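PDB 1AVG: triabin from Triatoma pallidipennis, which inhibits host thrombin by forming a non-covalent one-to-one complex, blocking fibrin formation and platelet aggregation while barely reducing amidolytic activity. Local coordinates for residues E18-G23 against F96-V101; N22-L27 against F50-E55. One frame throughout, in Å; residues are numbered along the deposited sequence.

Contact 1. Residues E18-G23 against F96-V101; sequences EEFFNG and FTFISV
The Phe20 ring is sandwiched between two aromatic neighbours. Over the centre of one face lies CE2 of Phe98, coming within 3.7 Å of Phe20 CE2, while Trp25 stacks from the opposite face. The Phe98 ring presents its edge, so the pair is T-shaped: centroids are 4.9 Å apart and the planes meet at 64°. Val101 reaches the rim of the Phe20 ring near its plane, with CG2 4.3 Å from Phe20 CD2. The edge of Phe20 is in turn directed at its chain neighbour, its CD1 lying above the centre of one face of Phe21. Phe21 touches the strand with its tip alone: CZ lies 3.8 Å from Phe98 CZ and 4.1 Å from Phe96 CD2, the latter an edge-to-edge meeting.

Torsions divide the labour between the two adjacent phenylalanines. Phe20 has CG anti to the backbone N (chi1 -180°), whereas Phe21 has CG beside its own N (chi1 -64°), and both rings end in the same cluster. Phe21 is the centre of an inverse gamma turn that follows the helix, with a weak bond from Asn22 N to Phe20 O. No hydrogen bond joins the segments, so the association is entirely apolar and buried. Phe15 stacks on Phe98 and Phe82 meets both Phe21 and Phe96, extending the aromatic core. The short helix 17-20 thus plugs the barrel end beside strand 92-101, an arrangement characteristic of the lipocalin-like calycin fold, in which a short N-terminal helix closes one end of the barrel.

Contact 2. Residues N22-L27 against F50-E55; sequences NGTWYL and FTQIVE
Backbone hydrogen bonds make the frame of this contact, joining two parallel strands whose axes run 4.7 Å apart. Gly23 O accepts from Gln52 N, Gln52 O from Trp25 N, Trp25 O from Val54 N, and Val54 O from Leu27 N (2.8 Å). The alternation is that of a regular parallel ladder, and all four donors approach nearly along the C=O axis. CA-H...O contacts, such as Ile53 CA to Trp25 O, accompany these bonds, as is usual between neighbouring parallel strands.

One polar side-chain bond rides on the ladder. Thr24 OG1 donates to Gln52 OE1 at 3.0 Å, in the carbonyl plane and on a lone pair; Ala138 of helix 138-141 packs against both residues.

Apolar contacts divide between the two faces of the sheet. Beside Thr24 and Gln52, Tyr26 and Val54 lie side by side, with Tyr26 CD2 3.7 Å from Val54 CB, while the phenol oxygen is bonded to Ala138 N. On the other face, Thr51 CG2 meets the indole edge in plane, 3.7 Å from Trp25 CD1, and Ile53 CD1 approaches Trp25 CB to 4.0 Å. Farther along, Leu27 CD2 rests against the carboxylate end of Glu55, whose buried charge is met by a salt bridge to Arg111 and a hydrogen bond to His29.

Gly23, Thr24 and Trp25 form the Gly-X-Trp signature of lipocalins, and the cation-pi partner Arg129 completes its familiar tryptophan-arginine pairing. Parallel neighbours 24-28 and 51-56 reflect the A-C-B-D strand order by which triabin departs from the canonical lipocalin barrel.

Overall arrangement
Contacts 1 and 2 illustrate how a barrel couples its end closure to its wall: they share Asn22 and Gly23, and their centres lie about 10 Å apart. The chain passes from the plug at 18-21 directly into the edge of the ladder at 24-27. The join is sealed by a probable hydrogen bond of 3.0 Å between Phe20 O and Trp25 NE1, so the tryptophan serves both contacts. Arg129 grips Asn22 O and Thr24 O, tying the passage to the chain after strand 122-128. Toward the partner protein the contacts differ: Ser100, in contact 1, hydrogen-bonds to the chain of another protein, whereas no other chain touches contact 2.

Contact 1. Residues E18-G23 against F96-V101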
loop_
_atom_site.group_PDB
_atom_site.type_symbol
_atom_site.label_atom_id
_atom_site.label_comp_id
_atom_site.label_asym_id
_atom_site.label_seq_id
_atom_site.Cartn_x
_atom_site.Cartn_y
_atom_site.Cartn_z
ATOM N N GLU C 18 -13.983 -22.090 11.072
ATOM C CA GLU C 18 -13.161 -23.011 11.843
ATOM C C GLU C 18 -11.660 -22.937 11.580
ATOM O O GLU C 18 -10.872 -23.514 12.327
ATOM C CB GLU C 18 -13.674 -24.445 11.733
ATOM C CG GLU C 18 -13.401 -25.279 12.997
ATOM C CD GLU C 18 -13.860 -24.594 14.296
ATOM O OE1 GLU C 18 -14.963 -23.999 14.324
ATOM O OE2 GLU C 18 -13.109 -24.655 15.295
ATOM N N GLU C 19 -11.258 -22.267 10.505
ATOM C CA GLU C 19 -9.833 -22.118 10.230
ATOM C C GLU C 19 -9.375 -20.947 11.084
ATOM O O GLU C 19 -8.214 -20.864 11.485
ATOM C CB GLU C 19 -9.565 -21.832 8.750
ATOM C CG GLU C 19 -9.465 -23.076 7.876
ATOM C CD GLU C 19 -8.914 -22.776 6.487
ATOM O OE1 GLU C 19 -9.638 -22.169 5.667
ATOM O OE2 GLU C 19 -7.755 -23.151 6.214
ATOM N N PHE C 20 -10.306 -20.039 11.359
ATOM C CA PHE C 20 -9.991 -18.895 12.182
ATOM C C PHE C 20 -10.098 -19.230 13.657
ATOM O O PHE C 20 -9.162 -18.987 14.411
ATOM C CB PHE C 20 -10.893 -17.706 11.879
ATOM C CG PHE C 20 -10.571 -16.506 12.717
ATOM C CD1 PHE C 20 -11.063 -16.395 14.020
ATOM C CD2 PHE C 20 -9.708 -15.527 12.243
ATOM C CE1 PHE C 20 -10.693 -15.335 14.835
ATOM C CE2 PHE C 20 -9.333 -14.460 13.053
ATOM C CZ PHE C 20 -9.828 -14.367 14.354
ATOM N N PHE C 21 -11.264 -19.704 14.085
ATOM C CA PHE C 21 -11.463 -20.050 15.488
ATOM C C PHE C 21 -10.769 -21.351 15.833
ATOM O O PHE C 21 -11.396 -22.376 16.117
ATOM C CB PHE C 21 -12.942 -20.087 15.848
ATOM C CG PHE C 21 -13.602 -18.765 15.724
ATOM C CD1 PHE C 21 -13.281 -17.736 16.601
ATOM C CD2 PHE C 21 -14.510 -18.521 14.704
ATOM C CE1 PHE C 21 -13.856 -16.477 16.460
ATOM C CE2 PHE C 21 -15.091 -17.267 14.554
ATOM C CZ PHE C 21 -14.765 -16.242 15.432
ATOM N N ASN C 22 -9.449 -21.268 15.823
ATOM C CA ASN C 22 -8.578 -22.382 16.115
ATOM C C ASN C 22 -7.217 -21.755 16.349
ATOM O O ASN C 22 -6.774 -20.921 15.563
ATOM C CB ASN C 22 -8.525 -23.328 14.914
ATOM C CG ASN C 22 -7.558 -24.479 15.115
ATOM O OD1 ASN C 22 -7.468 -25.053 16.206
ATOM N ND2 ASN C 22 -6.833 -24.829 14.058
ATOM N N GLY C 23 -6.594 -22.084 17.472
ATOM C CA GLY C 23 -5.280 -21.538 17.765
ATOM C C GLY C 23 -5.240 -20.244 18.559
ATOM O O GLY C 23 -6.161 -19.919 19.314
ATOM N N PHE C 96 -17.905 -9.759 15.565
ATOM C CA PHE C 96 -16.824 -9.706 14.574
ATOM C C PHE C 96 -17.345 -9.744 13.137
ATOM O O PHE C 96 -18.114 -10.642 12.781
ATOM C CB PHE C 96 -15.886 -10.904 14.713
ATOM C CG PHE C 96 -15.218 -11.028 16.044
ATOM C CD1 PHE C 96 -14.901 -9.905 16.798
ATOM C CD2 PHE C 96 -14.882 -12.288 16.535
ATOM C CE1 PHE C 96 -14.257 -10.038 18.023
ATOM C CE2 PHE C 96 -14.239 -12.433 17.753
ATOM C CZ PHE C 96 -13.925 -11.304 18.502
ATOM N N THR C 97 -16.936 -8.773 12.324
ATOM C CA THR C 97 -17.300 -8.729 10.904
ATOM C C THR C 97 -15.954 -8.899 10.211
ATOM O O THR C 97 -15.120 -7.989 10.230
ATOM C CB THR C 97 -17.908 -7.370 10.493
ATOM O OG1 THR C 97 -19.128 -7.146 11.207
ATOM C CG2 THR C 97 -18.195 -7.342 9.001
ATOM N N PHE C 98 -15.700 -10.085 9.680
ATOM C CA PHE C 98 -14.423 -10.330 9.040
ATOM C C PHE C 98 -14.354 -9.690 7.670
ATOM O O PHE C 98 -15.160 -10.000 6.800
ATOM C CB PHE C 98 -14.156 -11.826 8.977
ATOM C CG PHE C 98 -14.055 -12.471 10.333
ATOM C CD1 PHE C 98 -15.197 -12.917 10.997
ATOM C CD2 PHE C 98 -12.826 -12.592 10.971
ATOM C CE1 PHE C 98 -15.119 -13.470 12.279
ATOM C CE2 PHE C 98 -12.737 -13.144 12.250
ATOM C CZ PHE C 98 -13.891 -13.582 12.907
ATOM N N ILE C 99 -13.390 -8.791 7.493
ATOM C CA ILE C 99 -13.186 -8.067 6.233
ATOM C C ILE C 99 -12.241 -8.822 5.270
ATOM O O ILE C 99 -12.600 -9.118 4.130
ATOM C CB ILE C 99 -12.570 -6.648 6.489
ATOM C CG1 ILE C 99 -13.220 -5.959 7.699
ATOM C CG2 ILE C 99 -12.697 -5.779 5.251
ATOM C CD1 ILE C 99 -14.685 -5.645 7.554
ATOM N N SER C 100 -11.044 -9.144 5.756
ATOM C CA SER C 100 -10.014 -9.823 4.974
ATOM C C SER C 100 -9.199 -10.640 5.951
ATOM O O SER C 100 -8.800 -10.132 6.992
ATOM C CB SER C 100 -9.101 -8.782 4.314
ATOM O OG SER C 100 -7.952 -9.362 3.716
ATOM N N VAL C 101 -8.900 -11.881 5.599
ATOM C CA VAL C 101 -8.152 -12.741 6.494
ATOM C C VAL C 101 -7.380 -13.865 5.820
ATOM O O VAL C 101 -7.825 -14.449 4.839
ATOM C CB VAL C 101 -9.092 -13.344 7.629
ATOM C CG1 VAL C 101 -10.459 -13.674 7.087
ATOM C CG2 VAL C 101 -8.481 -14.601 8.260
#

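Contact 2. Residues N22-L27 against F50-E55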
loop_
_atom_site.group_PDB
_atom_site.type_symbol
_atom_site.label_atom_id
_atom_site.label_comp_id
_atom_site.label_asym_id
_atom_site.label_seq_id
_atom_site.Cartn_x
_atom_site.Cartn_y
_atom_site.Cartn_z
ATOM N N ASN C 22 -9.449 -21.268 15.823
ATOM C CA ASN C 22 -8.578 -22.382 16.115
ATOM C C ASN C 22 -7.217 -21.755 16.349
ATOM O O ASN C 22 -6.774 -20.921 15.563
ATOM C CB ASN C 22 -8.525 -23.328 14.914
ATOM C CG ASN C 22 -7.558 -24.479 15.115
ATOM O OD1 ASN C 22 -7.468 -25.053 16.206
ATOM N ND2 ASN C 22 -6.833 -24.829 14.058
ATOM N N GLY C 23 -6.594 -22.084 17.472
ATOM C CA GLY C 23 -5.280 -21.538 17.765
ATOM C C GLY C 23 -5.240 -20.244 18.559
ATOM O O GLY C 23 -6.161 -19.919 19.314
ATOM N N THR C 24 -4.151 -19.507 18.379
ATOM C CA THR C 24 -3.933 -18.252 19.077
ATOM C C THR C 24 -3.675 -17.100 18.107
ATOM O O THR C 24 -2.940 -17.243 17.131
ATOM C CB THR C 24 -2.726 -18.369 20.049
ATOM O OG1 THR C 24 -2.918 -19.491 20.927
ATOM C CG2 THR C 24 -2.568 -17.097 20.875
ATOM N N TRP C 25 -4.319 -15.972 18.381
ATOM C CA TRP C 25 -4.172 -14.757 17.594
ATOM C C TRP C 25 -3.790 -13.694 18.602
ATOM O O TRP C 25 -4.293 -13.689 19.725
ATOM C CB TRP C 25 -5.496 -14.350 16.952
ATOM C CG TRP C 25 -5.973 -15.244 15.852
ATOM C CD1 TRP C 25 -6.920 -16.227 15.946
ATOM C CD2 TRP C 25 -5.603 -15.176 14.467
ATOM N NE1 TRP C 25 -7.171 -16.764 14.705
ATOM C CE2 TRP C 25 -6.379 -16.133 13.780
ATOM C CE3 TRP C 25 -4.698 -14.394 13.740
ATOM C CZ2 TRP C 25 -6.277 -16.322 12.396
ATOM C CZ3 TRP C 25 -4.598 -14.584 12.367
ATOM C CH2 TRP C 25 -5.384 -15.539 11.712
ATOM N N TYR C 26 -2.869 -12.825 18.221
ATOM C CA TYR C 26 -2.429 -11.736 19.079
ATOM C C TYR C 26 -2.967 -10.455 18.469
ATOM O O TYR C 26 -2.911 -10.271 17.265
ATOM C CB TYR C 26 -0.908 -11.705 19.155
ATOM C CG TYR C 26 -0.324 -12.852 19.940
ATOM C CD1 TYR C 26 -0.041 -14.068 19.328
ATOM C CD2 TYR C 26 -0.031 -12.708 21.292
ATOM C CE1 TYR C 26 0.528 -15.117 20.047
ATOM C CE2 TYR C 26 0.534 -13.738 22.019
ATOM C CZ TYR C 26 0.816 -14.940 21.393
ATOM O OH TYR C 26 1.425 -15.945 22.116
ATOM N N LEU C 27 -3.489 -9.571 19.302
ATOM C CA LEU C 27 -4.072 -8.330 18.826
ATOM C C LEU C 27 -3.607 -7.124 19.650
ATOM O O LEU C 27 -3.966 -6.990 20.818
ATOM C CB LEU C 27 -5.597 -8.481 18.856
ATOM C CG LEU C 27 -6.558 -7.301 18.912
ATOM C CD1 LEU C 27 -6.439 -6.426 17.689
ATOM C CD2 LEU C 27 -7.956 -7.861 19.013
ATOM N N PHE C 50 -11.512 -23.703 20.554
ATOM C CA PHE C 50 -10.965 -22.973 21.698
ATOM C C PHE C 50 -9.835 -22.063 21.215
ATOM O O PHE C 50 -8.660 -22.437 21.240
ATOM C CB PHE C 50 -10.449 -23.974 22.737
ATOM C CG PHE C 50 -9.965 -23.347 24.012
ATOM C CD1 PHE C 50 -10.869 -22.896 24.968
ATOM C CD2 PHE C 50 -8.601 -23.257 24.282
ATOM C CE1 PHE C 50 -10.423 -22.368 26.178
ATOM C CE2 PHE C 50 -8.144 -22.732 25.488
ATOM C CZ PHE C 50 -9.056 -22.289 26.436
ATOM N N THR C 51 -10.210 -20.877 20.754
ATOM C CA THR C 51 -9.254 -19.905 20.240
ATOM C C THR C 51 -8.852 -18.933 21.329
ATOM O O THR C 51 -9.700 -18.443 22.072
ATOM C CB THR C 51 -9.866 -19.097 19.110
ATOM O OG1 THR C 51 -10.661 -19.961 18.292
ATOM C CG2 THR C 51 -8.772 -18.465 18.266
ATOM N N GLN C 52 -7.561 -18.653 21.427
ATOM C CA GLN C 52 -7.073 -17.722 22.431
ATOM C C GLN C 52 -6.676 -16.424 21.748
ATOM O O GLN C 52 -5.780 -16.409 20.899
ATOM C CB GLN C 52 -5.866 -18.296 23.165
ATOM C CG GLN C 52 -6.080 -19.677 23.744
ATOM C CD GLN C 52 -4.820 -20.229 24.371
ATOM O OE1 GLN C 52 -3.740 -20.180 23.778
ATOM N NE2 GLN C 52 -4.947 -20.746 25.582
ATOM N N ILE C 53 -7.398 -15.354 22.058
ATOM C CA ILE C 53 -7.103 -14.049 21.494
ATOM C C ILE C 53 -6.418 -13.299 22.627
ATOM O O ILE C 53 -6.978 -13.164 23.712
ATOM C CB ILE C 53 -8.382 -13.269 21.106
ATOM C CG1 ILE C 53 -9.303 -14.113 20.208
ATOM C CG2 ILE C 53 -8.007 -11.958 20.430
ATOM C CD1 ILE C 53 -9.057 -13.997 18.727
ATOM N N VAL C 54 -5.170 -12.914 22.415
ATOM C CA VAL C 54 -4.432 -12.164 23.413
ATOM C C VAL C 54 -4.508 -10.719 22.942
ATOM O O VAL C 54 -3.953 -10.383 21.901
ATOM C CB VAL C 54 -2.966 -12.635 23.492
ATOM C CG1 VAL C 54 -2.170 -11.750 24.419
ATOM C CG2 VAL C 54 -2.910 -14.067 23.981
ATOM N N GLU C 55 -5.263 -9.892 23.661
ATOM C CA GLU C 55 -5.427 -8.488 23.305
ATOM C C GLU C 55 -4.516 -7.598 24.137
ATOM O O GLU C 55 -4.478 -7.714 25.357
ATOM C CB GLU C 55 -6.885 -8.067 23.475
ATOM C CG GLU C 55 -7.168 -6.655 22.993
ATOM C CD GLU C 55 -8.634 -6.409 22.722
ATOM O OE1 GLU C 55 -9.416 -7.376 22.700
ATOM O OE2 GLU C 55 -9.014 -5.240 22.522
#